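Local atomic coordinates of Cyclase/dehydrase (Mycobacterium smegmatis str. MC2 155, PDB entry 5Z8O), a protein that is of unknown function but, as a START-superfamily member of the polyketide cyclase/dehydrase and lipid transport family, probably binds a hydrophobic ligand. Residues L40-R52 and S61-E73. Sequence-based numbering, arbitrary orientation.
Sequences LARYNDGRPSQLR and SGVFITAVYYPAE
Strands 48-52 and 61-69 pair antiparallel, Leu51 and Thr66 forming a hydrogen-bonded pair through both amides (Leu51 N to Thr66 O 2.8 Å), and Val68 N adds a bond to Ser49 O. Beyond this ladder two tyrosine hydroxyls reach across in opposite directions: Tyr43 OH donates to Val68 O (2.7 Å), and Tyr70 OH to a lone pair of Pro48 O (2.7 Å). Tyr43 CE2 meets Tyr70 CE2 at 3.7 Å, near both ring planes. Arg47 CD lies over the centre of the Tyr70 ring, and a bend at chi3 (-64°) lays the guanidinium flat but off-centre on the same face, planes 12° apart. A salt bridge from NE to Asp45 OD2 and two waters, bridging to the carbonyls of Tyr70 and Ala72, help fix that guanidinium. On the face carrying Leu51 and Thr66, Leu51 CG packs on Val68 CG2 (3.7 Å), with Phe24 against both residues. Gln50, Arg52, Val63 and Ile65 occupy the other face, where the second subunit packs; Gln50 NE2 hydrogen-bonds Gln81 of its own chain and Gln50 of the second subunit, and Arg52 salt-bridges Asp54 of its own chain through NE and Asp84 of the second subunit through NH2. The hairpin lies between strand 34-42, outermost within this chain, and strand 75-83 in the antiparallel sheet of this Bet v 1-like fold.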
ATOM      1  N   LEU B  40       6.110   1.123   6.086  1.00 17.63           N
ATOM      2  CA  LEU B  40       5.855   2.354   5.344  1.00 15.69           C
ATOM      3  C   LEU B  40       6.170   3.608   6.149  1.00 21.16           C
ATOM      4  O   LEU B  40       6.577   4.623   5.567  1.00 21.26           O
ATOM      5  CB  LEU B  40       4.392   2.403   4.891  1.00 12.72           C
ATOM      6  CG  LEU B  40       3.935   1.325   3.908  1.00 17.45           C
ATOM      7  CD1 LEU B  40       2.452   1.479   3.592  1.00 13.60           C
ATOM      8  CD2 LEU B  40       4.764   1.381   2.627  1.00 20.07           C
ATOM      9  N   ALA B  41       5.984   3.564   7.465  1.00 19.79           N
ATOM     10  CA  ALA B  41       6.220   4.714   8.325  1.00 23.38           C
ATOM     11  C   ALA B  41       6.532   4.217   9.726  1.00 19.73           C
ATOM     12  O   ALA B  41       6.208   3.083  10.089  1.00 15.38           O
ATOM     13  CB  ALA B  41       5.019   5.668   8.343  1.00 27.54           C
ATOM     14  N   ARG B  42       7.163   5.083  10.516  1.00 15.22           N
ATOM     15  CA  ARG B  42       7.575   4.757  11.871  1.00 15.09           C
ATOM     16  C   ARG B  42       7.136   5.851  12.830  1.00 18.04           C
ATOM     17  O   ARG B  42       7.014   7.020  12.454  1.00 20.87           O
ATOM     18  CB  ARG B  42       9.107   4.585  11.971  1.00 17.01           C
ATOM     19  CG  ARG B  42       9.678   3.522  11.045  1.00 20.78           C
ATOM     20  CD  ARG B  42      11.202   3.475  11.097  1.00 18.12           C
ATOM     21  NE  ARG B  42      11.721   2.424  10.226  1.00 17.58           N
ATOM     22  CZ  ARG B  42      11.902   1.164  10.605  1.00 18.08           C
ATOM     23  NH1 ARG B  42      11.606   0.793  11.846  1.00 21.00           N
ATOM     24  NH2 ARG B  42      12.375   0.272   9.744  1.00 16.67           N
ATOM     25  N   TYR B  43       6.879   5.460  14.076  1.00 15.56           N
ATOM     26  CA  TYR B  43       6.715   6.449  15.127  1.00 19.79           C
ATOM     27  C   TYR B  43       8.055   7.127  15.411  1.00 23.77           C
ATOM     28  O   TYR B  43       9.103   6.756  14.869  1.00 18.98           O
ATOM     29  CB  TYR B  43       6.146   5.808  16.394  1.00 18.24           C
ATOM     30  CG  TYR B  43       4.704   5.385  16.246  1.00 21.75           C
ATOM     31  CD1 TYR B  43       3.694   6.336  16.161  1.00 17.22           C
ATOM     32  CD2 TYR B  43       4.349   4.042  16.195  1.00 11.72           C
ATOM     33  CE1 TYR B  43       2.373   5.964  16.023  1.00 16.60           C
ATOM     34  CE2 TYR B  43       3.029   3.661  16.059  1.00 13.36           C
ATOM     35  CZ  TYR B  43       2.046   4.626  15.974  1.00 17.24           C
ATOM     36  OH  TYR B  43       0.730   4.253  15.838  1.00 15.22           O
ATOM     37  N   ASN B  44       8.012   8.142  16.277  1.00 22.46           N
ATOM     38  CA  ASN B  44       9.220   8.898  16.587  1.00 18.19           C
ATOM     39  C   ASN B  44      10.279   8.050  17.280  1.00 21.01           C
ATOM     40  O   ASN B  44      11.457   8.417  17.258  1.00 21.97           O
ATOM     41  CB  ASN B  44       8.877  10.117  17.445  1.00 22.90           C
ATOM     42  CG  ASN B  44      10.040  11.086  17.567  1.00 25.29           C
ATOM     43  OD1 ASN B  44      10.507  11.643  16.571  1.00 29.29           O
ATOM     44  ND2 ASN B  44      10.513  11.290  18.788  1.00 24.05           N
ATOM     45  N   ASP B  45       9.894   6.933  17.900  1.00 23.00           N
ATOM     46  CA  ASP B  45      10.855   6.031  18.519  1.00 23.78           C
ATOM     47  C   ASP B  45      11.337   4.937  17.570  1.00 21.36           C
ATOM     48  O   ASP B  45      12.042   4.023  18.007  1.00 22.45           O
ATOM     49  CB  ASP B  45      10.263   5.402  19.787  1.00 28.87           C
ATOM     50  CG  ASP B  45       9.050   4.523  19.507  1.00 26.72           C
ATOM     51  OD1 ASP B  45       8.594   4.453  18.346  1.00 20.69           O
ATOM     52  OD2 ASP B  45       8.556   3.890  20.464  1.00 24.67           O
ATOM     53  N   GLY B  46      10.980   5.008  16.290  1.00 15.10           N
ATOM     54  CA  GLY B  46      11.431   4.037  15.318  1.00 15.02           C
ATOM     55  C   GLY B  46      10.527   2.837  15.134  1.00 14.90           C
ATOM     56  O   GLY B  46      10.693   2.105  14.147  1.00 21.45           O
ATOM     57  N   ARG B  47       9.580   2.607  16.035  1.00 17.46           N
ATOM     58  CA  ARG B  47       8.689   1.463  15.885  1.00 18.18           C
ATOM     59  C   ARG B  47       7.768   1.686  14.689  1.00 17.01           C
ATOM     60  O   ARG B  47       7.225   2.786  14.528  1.00 18.62           O
ATOM     61  CB  ARG B  47       7.869   1.233  17.152  1.00 17.74           C
ATOM     62  CG  ARG B  47       8.678   0.630  18.293  1.00 21.27           C
ATOM     63  CD  ARG B  47       7.814   0.304  19.498  1.00 22.39           C
ATOM     64  NE  ARG B  47       7.215   1.492  20.098  1.00 21.86           N
ATOM     65  CZ  ARG B  47       6.438   1.467  21.178  1.00 26.39           C
ATOM     66  NH1 ARG B  47       6.167   0.313  21.773  1.00 27.11           N
ATOM     67  NH2 ARG B  47       5.928   2.593  21.661  1.00 26.27           N
ATOM     68  N   PRO B  48       7.583   0.685  13.832  1.00 17.41           N
ATOM     69  CA  PRO B  48       6.739   0.867  12.646  1.00 14.92           C
ATOM     70  C   PRO B  48       5.328   1.302  13.009  1.00 12.47           C
ATOM     71  O   PRO B  48       4.720   0.794  13.952  1.00 12.75           O
ATOM     72  CB  PRO B  48       6.747  -0.521  11.993  1.00 19.13           C
ATOM     73  CG  PRO B  48       8.027  -1.142  12.463  1.00 21.80           C
ATOM     74  CD  PRO B  48       8.249  -0.630  13.853  1.00 20.76           C
ATOM     75  N   SER B  49       4.812   2.263  12.244  1.00 16.57           N
ATOM     76  CA  SER B  49       3.461   2.772  12.435  1.00 17.11           C
ATOM     77  C   SER B  49       2.524   2.438  11.283  1.00 13.59           C
ATOM     78  O   SER B  49       1.302   2.578  11.440  1.00 12.96           O
ATOM     79  CB  SER B  49       3.493   4.294  12.641  1.00 17.39           C
ATOM     80  OG  SER B  49       4.039   4.943  11.510  1.00 19.88           O
ATOM     81  N   GLN B  50       3.052   1.998  10.142  1.00 14.44           N
ATOM     82  CA  GLN B  50       2.228   1.666   8.986  1.00 16.73           C
ATOM     83  C   GLN B  50       2.942   0.614   8.147  1.00 16.58           C
ATOM     84  O   GLN B  50       4.154   0.704   7.931  1.00 13.81           O
ATOM     85  CB  GLN B  50       1.934   2.912   8.138  1.00 17.00           C
ATOM     86  CG  GLN B  50       0.925   2.684   7.016  1.00 17.29           C
ATOM     87  CD  GLN B  50       0.746   3.907   6.133  1.00 16.22           C
ATOM     88  OE1 GLN B  50       1.714   4.581   5.784  1.00 17.32           O
ATOM     89  NE2 GLN B  50      -0.499   4.197   5.768  1.00 14.97           N
ATOM     90  N   LEU B  51       2.189  -0.381   7.682  1.00 15.48           N
ATOM     91  CA  LEU B  51       2.744  -1.495   6.926  1.00 11.91           C
ATOM     92  C   LEU B  51       1.997  -1.680   5.614  1.00 13.60           C
ATOM     93  O   LEU B  51       0.806  -1.382   5.513  1.00 12.78           O
ATOM     94  CB  LEU B  51       2.672  -2.819   7.705  1.00 13.83           C
ATOM     95  CG  LEU B  51       3.229  -2.893   9.122  1.00 14.68           C
ATOM     96  CD1 LEU B  51       2.838  -4.224   9.758  1.00 17.65           C
ATOM     97  CD2 LEU B  51       4.742  -2.726   9.105  1.00 18.97           C
ATOM     98  N   ARG B  52       2.709  -2.204   4.618  1.00 15.61           N
ATOM     99  CA  ARG B  52       2.098  -2.831   3.454  1.00 12.74           C
ATOM    100  C   ARG B  52       2.301  -4.338   3.547  1.00 12.41           C
ATOM    101  O   ARG B  52       3.426  -4.803   3.760  1.00 14.52           O
ATOM    102  CB  ARG B  52       2.697  -2.306   2.146  1.00 15.02           C
ATOM    103  CG  ARG B  52       2.287  -3.134   0.926  1.00 12.64           C
ATOM    104  CD  ARG B  52       2.901  -2.640  -0.390  1.00 10.91           C
ATOM    105  NE  ARG B  52       2.579  -3.562  -1.480  1.00 15.60           N
ATOM    106  CZ  ARG B  52       2.636  -3.260  -2.774  1.00 20.06           C
ATOM    107  NH1 ARG B  52       2.998  -2.046  -3.165  1.00 18.58           N
ATOM    108  NH2 ARG B  52       2.321  -4.175  -3.681  1.00 20.08           N
ATOM    109  N   SER B  61      -3.000 -12.069  -6.020  1.00 32.66           N
ATOM    110  CA  SER B  61      -2.382 -11.148  -5.084  1.00 34.28           C
ATOM    111  C   SER B  61      -3.419 -10.306  -4.349  1.00 29.65           C
ATOM    112  O   SER B  61      -4.472  -9.959  -4.892  1.00 27.57           O
ATOM    113  CB  SER B  61      -1.393 -10.237  -5.810  1.00 35.96           C
ATOM    114  OG  SER B  61      -2.071  -9.353  -6.683  1.00 37.73           O
ATOM    115  N   GLY B  62      -3.113  -9.992  -3.100  1.00 23.91           N
ATOM    116  CA  GLY B  62      -3.902  -9.036  -2.347  1.00 23.94           C
ATOM    117  C   GLY B  62      -2.964  -8.170  -1.537  1.00 20.09           C
ATOM    118  O   GLY B  62      -1.927  -8.629  -1.053  1.00 23.26           O
ATOM    119  N   VAL B  63      -3.353  -6.907  -1.369  1.00 16.11           N
ATOM    120  CA  VAL B  63      -2.502  -5.902  -0.741  1.00 19.08           C
ATOM    121  C   VAL B  63      -3.269  -5.247   0.396  1.00 19.33           C
ATOM    122  O   VAL B  63      -4.415  -4.820   0.214  1.00 18.16           O
ATOM    123  CB  VAL B  63      -2.025  -4.846  -1.757  1.00 19.01           C
ATOM    124  CG1 VAL B  63      -1.255  -3.742  -1.055  1.00 20.33           C
ATOM    125  CG2 VAL B  63      -1.162  -5.498  -2.824  1.00 22.45           C
ATOM    126  N   PHE B  64      -2.645  -5.189   1.569  1.00 20.04           N
ATOM    127  CA  PHE B  64      -3.246  -4.599   2.753  1.00 17.59           C
ATOM    128  C   PHE B  64      -2.349  -3.483   3.269  1.00 19.22           C
ATOM    129  O   PHE B  64      -1.136  -3.674   3.410  1.00 18.11           O
ATOM    130  CB  PHE B  64      -3.457  -5.684   3.805  1.00 18.82           C
ATOM    131  CG  PHE B  64      -4.309  -6.811   3.310  1.00 23.33           C
ATOM    132  CD1 PHE B  64      -5.687  -6.691   3.257  1.00 25.26           C
ATOM    133  CD2 PHE B  64      -3.723  -7.975   2.843  1.00 24.91           C
ATOM    134  CE1 PHE B  64      -6.466  -7.723   2.775  1.00 24.59           C
ATOM    135  CE2 PHE B  64      -4.496  -9.011   2.359  1.00 30.78           C
ATOM    136  CZ  PHE B  64      -5.870  -8.886   2.326  1.00 27.41           C
ATOM    137  N   ILE B  65      -2.944  -2.327   3.555  1.00 15.42           N
ATOM    138  CA  ILE B  65      -2.249  -1.208   4.180  1.00 14.63           C
ATOM    139  C   ILE B  65      -2.827  -1.017   5.574  1.00 12.17           C
ATOM    140  O   ILE B  65      -4.009  -0.686   5.724  1.00 15.70           O
ATOM    141  CB  ILE B  65      -2.383   0.079   3.355  1.00 15.11           C
ATOM    142  CG1 ILE B  65      -1.973  -0.180   1.901  1.00 19.41           C
ATOM    143  CG2 ILE B  65      -1.549   1.190   3.977  1.00 10.04           C
ATOM    144  CD1 ILE B  65      -2.898   0.452   0.898  1.00 26.52           C
ATOM    145  N   THR B  66      -1.992  -1.212   6.594  1.00 16.67           N
ATOM    146  CA  THR B  66      -2.458  -1.312   7.970  1.00 16.29           C
ATOM    147  C   THR B  66      -1.666  -0.375   8.869  1.00 20.31           C
ATOM    148  O   THR B  66      -0.454  -0.219   8.706  1.00 18.90           O
ATOM    149  CB  THR B  66      -2.338  -2.751   8.507  1.00 25.51           C
ATOM    150  OG1 THR B  66      -1.008  -2.975   8.985  1.00 37.17           O
ATOM    151  CG2 THR B  66      -2.647  -3.763   7.417  1.00 23.84           C
ATOM    152  N   ALA B  67      -2.362   0.244   9.818  1.00 19.65           N
ATOM    153  CA  ALA B  67      -1.721   1.028  10.858  1.00 17.80           C
ATOM    154  C   ALA B  67      -1.378   0.130  12.041  1.00 15.97           C
ATOM    155  O   ALA B  67      -2.103  -0.820  12.354  1.00 15.41           O
ATOM    156  CB  ALA B  67      -2.625   2.174  11.316  1.00 16.12           C
ATOM    157  N   VAL B  68      -0.262   0.440  12.696  1.00 14.83           N
ATOM    158  CA  VAL B  68       0.251  -0.344  13.812  1.00 16.94           C
ATOM    159  C   VAL B  68       0.227   0.529  15.056  1.00 14.05           C
ATOM    160  O   VAL B  68       0.662   1.685  15.019  1.00 18.22           O
ATOM    161  CB  VAL B  68       1.677  -0.864  13.541  1.00 14.56           C
ATOM    162  CG1 VAL B  68       2.141  -1.766  14.686  1.00 14.17           C
ATOM    163  CG2 VAL B  68       1.732  -1.611  12.214  1.00 15.18           C
ATOM    164  N   TYR B  69      -0.276  -0.028  16.150  1.00 18.50           N
ATOM    165  CA  TYR B  69      -0.326   0.656  17.430  1.00 18.96           C
ATOM    166  C   TYR B  69       0.273  -0.242  18.496  1.00 18.45           C
ATOM    167  O   TYR B  69       0.356  -1.461  18.337  1.00 17.93           O
ATOM    168  CB  TYR B  69      -1.764   1.026  17.819  1.00 16.16           C
ATOM    169  CG  TYR B  69      -2.476   1.854  16.782  1.00 16.68           C
ATOM    170  CD1 TYR B  69      -3.217   1.249  15.772  1.00 22.49           C
ATOM    171  CD2 TYR B  69      -2.405   3.239  16.805  1.00 19.71           C
ATOM    172  CE1 TYR B  69      -3.870   2.002  14.817  1.00 19.50           C
ATOM    173  CE2 TYR B  69      -3.052   4.003  15.853  1.00 20.30           C
ATOM    174  CZ  TYR B  69      -3.785   3.379  14.862  1.00 21.65           C
ATOM    175  OH  TYR B  69      -4.431   4.133  13.912  1.00 22.55           O
ATOM    176  N   TYR B  70       0.709   0.383  19.585  1.00 21.18           N
ATOM    177  CA  TYR B  70       1.315  -0.322  20.710  1.00 22.57           C
ATOM    178  C   TYR B  70       0.556   0.143  21.945  1.00 23.15           C
ATOM    179  O   TYR B  70       1.052   0.966  22.724  1.00 20.31           O
ATOM    180  CB  TYR B  70       2.815  -0.038  20.776  1.00 22.07           C
ATOM    181  CG  TYR B  70       3.494  -0.332  19.456  1.00 18.75           C
ATOM    182  CD1 TYR B  70       3.897  -1.620  19.128  1.00 20.89           C
ATOM    183  CD2 TYR B  70       3.692   0.675  18.517  1.00 21.36           C
ATOM    184  CE1 TYR B  70       4.500  -1.890  17.915  1.00 21.70           C
ATOM    185  CE2 TYR B  70       4.294   0.413  17.301  1.00 17.18           C
ATOM    186  CZ  TYR B  70       4.696  -0.871  17.006  1.00 18.05           C
ATOM    187  OH  TYR B  70       5.292  -1.137  15.798  1.00 14.69           O
ATOM    188  N   PRO B  71      -0.656  -0.383  22.156  1.00 24.38           N
ATOM    189  CA  PRO B  71      -1.509   0.134  23.239  1.00 29.46           C
ATOM    190  C   PRO B  71      -0.961  -0.133  24.627  1.00 30.03           C
ATOM    191  O   PRO B  71      -1.219   0.655  25.544  1.00 30.96           O
ATOM    192  CB  PRO B  71      -2.849  -0.581  23.007  1.00 29.05           C
ATOM    193  CG  PRO B  71      -2.502  -1.790  22.207  1.00 28.98           C
ATOM    194  CD  PRO B  71      -1.341  -1.409  21.352  1.00 23.64           C
ATOM    195  N   ALA B  72      -0.235  -1.230  24.812  1.00 30.63           N
ATOM    196  CA  ALA B  72       0.344  -1.582  26.098  1.00 32.30           C
ATOM    197  C   ALA B  72       1.695  -2.231  25.845  1.00 32.90           C
ATOM    198  O   ALA B  72       2.019  -2.616  24.720  1.00 29.42           O
ATOM    199  CB  ALA B  72      -0.578  -2.514  26.893  1.00 32.72           C
ATOM    200  N   GLU B  73       2.494  -2.341  26.910  1.00 41.30           N
ATOM    201  CA  GLU B  73       3.887  -2.754  26.754  1.00 46.68           C
ATOM    202  C   GLU B  73       4.014  -4.146  26.148  1.00 43.32           C
ATOM    203  O   GLU B  73       5.034  -4.458  25.523  1.00 45.24           O
ATOM    204  CB  GLU B  73       4.603  -2.704  28.103  1.00 55.20           C
ATOM    205  CG  GLU B  73       5.414  -1.439  28.325  1.00 63.79           C
ATOM    206  CD  GLU B  73       6.598  -1.663  29.252  1.00 71.93           C
ATOM    207  OE1 GLU B  73       6.745  -0.896  30.231  1.00 72.66           O
ATOM    208  OE2 GLU B  73       7.380  -2.610  29.000  1.00 74.83           O
TER
HETATM  209  O   HOH W   1       4.637  -0.903  24.057  1.00 37.25           O
HETATM  210  O   HOH W   2       3.617   2.621  23.357  1.00 38.93           O